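Local atomic coordinates of vacuolar-sorting protein BRO1 (Saccharomyces cerevisiae, PDB entry 1ZB1), a protein that helps sort cargo proteins into the intralumenal vesicles of multivesicular bodies and recruits the deubiquitinase DOA4 to endosomes. Residues S259-G264 and E308-K313. Residues are numbered along the deposited sequence; the frame is centred on the assembly and turned at random.
Sequences SAYYHG and ETLEKK
The phenol ring of Tyr261 is approached obliquely by Leu310 CD2 and Thr309 CG2. CD2 of Leu310 sits against the half of the ring nearer the backbone, 3.3 Å from Tyr261 CD1, a tight approach, and 3.8 Å from Tyr261 CG. Farther out, CG2 of Thr309 lies 3.6 Å from Tyr261 OH, so the two methyl groups follow the ring from its root to its hydroxyl. Within its own helix the tyrosine also touches the neighbouring ring: Tyr261 CD2 lies 3.7 Å above one face of Tyr262, displaced toward the rim. The CB of Tyr261 already points at helix 303-322, and with CG anti to the backbone N (chi1 167°) the ring continues in that direction. Both helices belong to the helical BRO1 domain, here well away from the centre of the elongated chain, and the CA atoms of Tyr261 and Leu310 are 7.6 Å apart. Helix 275-290, which lies between the two in sequence, contributes Ser283, touched by both Tyr261 and Leu310, while Phe306 packs edge-to-face with the tyrosine. In Thr309 the methyl group is anti to the backbone N, which places it against the phenol oxygen; the hydroxyl takes a different direction and hydrogen-bonds to Gly305 O, one turn back in the same helix. Lys313 extends past this apolar patch to a salt bridge with Glu268, a charged link between the same two helices.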
# COMPACT_ATOMS: atom_id res chain seq x y z
N SER A 259 -17.71 3.25 13.69
CA SER A 259 -17.54 2.20 14.68
C SER A 259 -18.48 2.40 15.87
O SER A 259 -19.14 1.46 16.32
CB SER A 259 -16.09 2.19 15.18
OG SER A 259 -15.90 1.15 16.12
N ALA A 260 -18.52 3.62 16.39
CA ALA A 260 -19.38 3.95 17.53
C ALA A 260 -20.85 3.78 17.15
O ALA A 260 -21.65 3.28 17.94
CB ALA A 260 -19.11 5.39 17.98
N TYR A 261 -21.20 4.20 15.94
CA TYR A 261 -22.56 4.08 15.45
C TYR A 261 -23.03 2.63 15.49
O TYR A 261 -24.06 2.31 16.09
CB TYR A 261 -22.65 4.62 14.02
CG TYR A 261 -23.94 4.28 13.28
CD1 TYR A 261 -25.19 4.67 13.79
CD2 TYR A 261 -23.91 3.60 12.07
CE1 TYR A 261 -26.36 4.38 13.10
CE2 TYR A 261 -25.08 3.31 11.38
CZ TYR A 261 -26.30 3.70 11.90
OH TYR A 261 -27.45 3.41 11.21
N TYR A 262 -22.27 1.74 14.85
CA TYR A 262 -22.66 0.34 14.83
C TYR A 262 -22.68 -0.32 16.20
O TYR A 262 -23.52 -1.17 16.47
CB TYR A 262 -21.78 -0.43 13.84
CG TYR A 262 -22.26 -0.26 12.42
CD1 TYR A 262 -23.38 -0.95 11.96
CD2 TYR A 262 -21.65 0.65 11.56
CE1 TYR A 262 -23.87 -0.74 10.67
CE2 TYR A 262 -22.13 0.87 10.28
CZ TYR A 262 -23.24 0.17 9.84
OH TYR A 262 -23.73 0.39 8.58
N HIS A 263 -21.77 0.09 17.09
CA HIS A 263 -21.76 -0.48 18.43
C HIS A 263 -23.03 -0.02 19.14
O HIS A 263 -23.57 -0.72 20.00
CB HIS A 263 -20.52 -0.03 19.20
CG HIS A 263 -20.45 -0.57 20.59
ND1 HIS A 263 -20.75 0.18 21.71
CD2 HIS A 263 -20.14 -1.81 21.05
CE1 HIS A 263 -20.63 -0.56 22.79
NE2 HIS A 263 -20.25 -1.78 22.42
N GLY A 264 -23.51 1.16 18.77
CA GLY A 264 -24.72 1.70 19.36
C GLY A 264 -25.92 0.91 18.90
O GLY A 264 -26.80 0.60 19.70
N GLU A 308 -27.73 12.84 9.17
CA GLU A 308 -29.18 12.71 9.35
C GLU A 308 -29.53 11.35 9.93
O GLU A 308 -30.40 11.24 10.80
CB GLU A 308 -29.90 12.90 8.02
CG GLU A 308 -29.91 14.33 7.51
CD GLU A 308 -30.79 14.50 6.29
OE1 GLU A 308 -31.99 14.14 6.36
OE2 GLU A 308 -30.29 15.00 5.26
N THR A 309 -28.86 10.31 9.44
CA THR A 309 -29.11 8.96 9.92
C THR A 309 -28.85 8.86 11.42
O THR A 309 -29.61 8.23 12.15
CB THR A 309 -28.22 7.94 9.18
OG1 THR A 309 -28.57 7.93 7.79
CG2 THR A 309 -28.41 6.54 9.75
N LEU A 310 -27.77 9.49 11.88
CA LEU A 310 -27.43 9.48 13.30
C LEU A 310 -28.45 10.23 14.14
O LEU A 310 -28.95 9.70 15.13
CB LEU A 310 -26.05 10.09 13.54
CG LEU A 310 -24.81 9.30 13.12
CD1 LEU A 310 -23.56 10.06 13.53
CD2 LEU A 310 -24.83 7.93 13.77
N GLU A 311 -28.74 11.46 13.75
CA GLU A 311 -29.69 12.28 14.49
C GLU A 311 -31.04 11.59 14.56
O GLU A 311 -31.68 11.55 15.61
CB GLU A 311 -29.83 13.66 13.83
CG GLU A 311 -28.61 14.54 14.03
CD GLU A 311 -28.76 15.92 13.41
OE1 GLU A 311 -27.87 16.77 13.62
OE2 GLU A 311 -29.78 16.16 12.71
N LYS A 312 -31.47 11.04 13.43
CA LYS A 312 -32.74 10.34 13.34
C LYS A 312 -32.80 9.23 14.39
O LYS A 312 -33.75 9.14 15.16
CB LYS A 312 -32.89 9.75 11.94
CG LYS A 312 -34.33 9.53 11.50
CD LYS A 312 -34.42 9.53 9.98
CE LYS A 312 -33.90 10.84 9.40
NZ LYS A 312 -33.99 10.91 7.91
N LYS A 313 -31.76 8.40 14.43
CA LYS A 313 -31.69 7.30 15.39
C LYS A 313 -31.56 7.85 16.81
O LYS A 313 -32.18 7.34 17.74
CB LYS A 313 -30.49 6.40 15.08
CG LYS A 313 -30.62 5.00 15.64
CD LYS A 313 -31.77 4.27 14.96
CE LYS A 313 -31.99 2.90 15.56
NZ LYS A 313 -32.28 3.02 17.00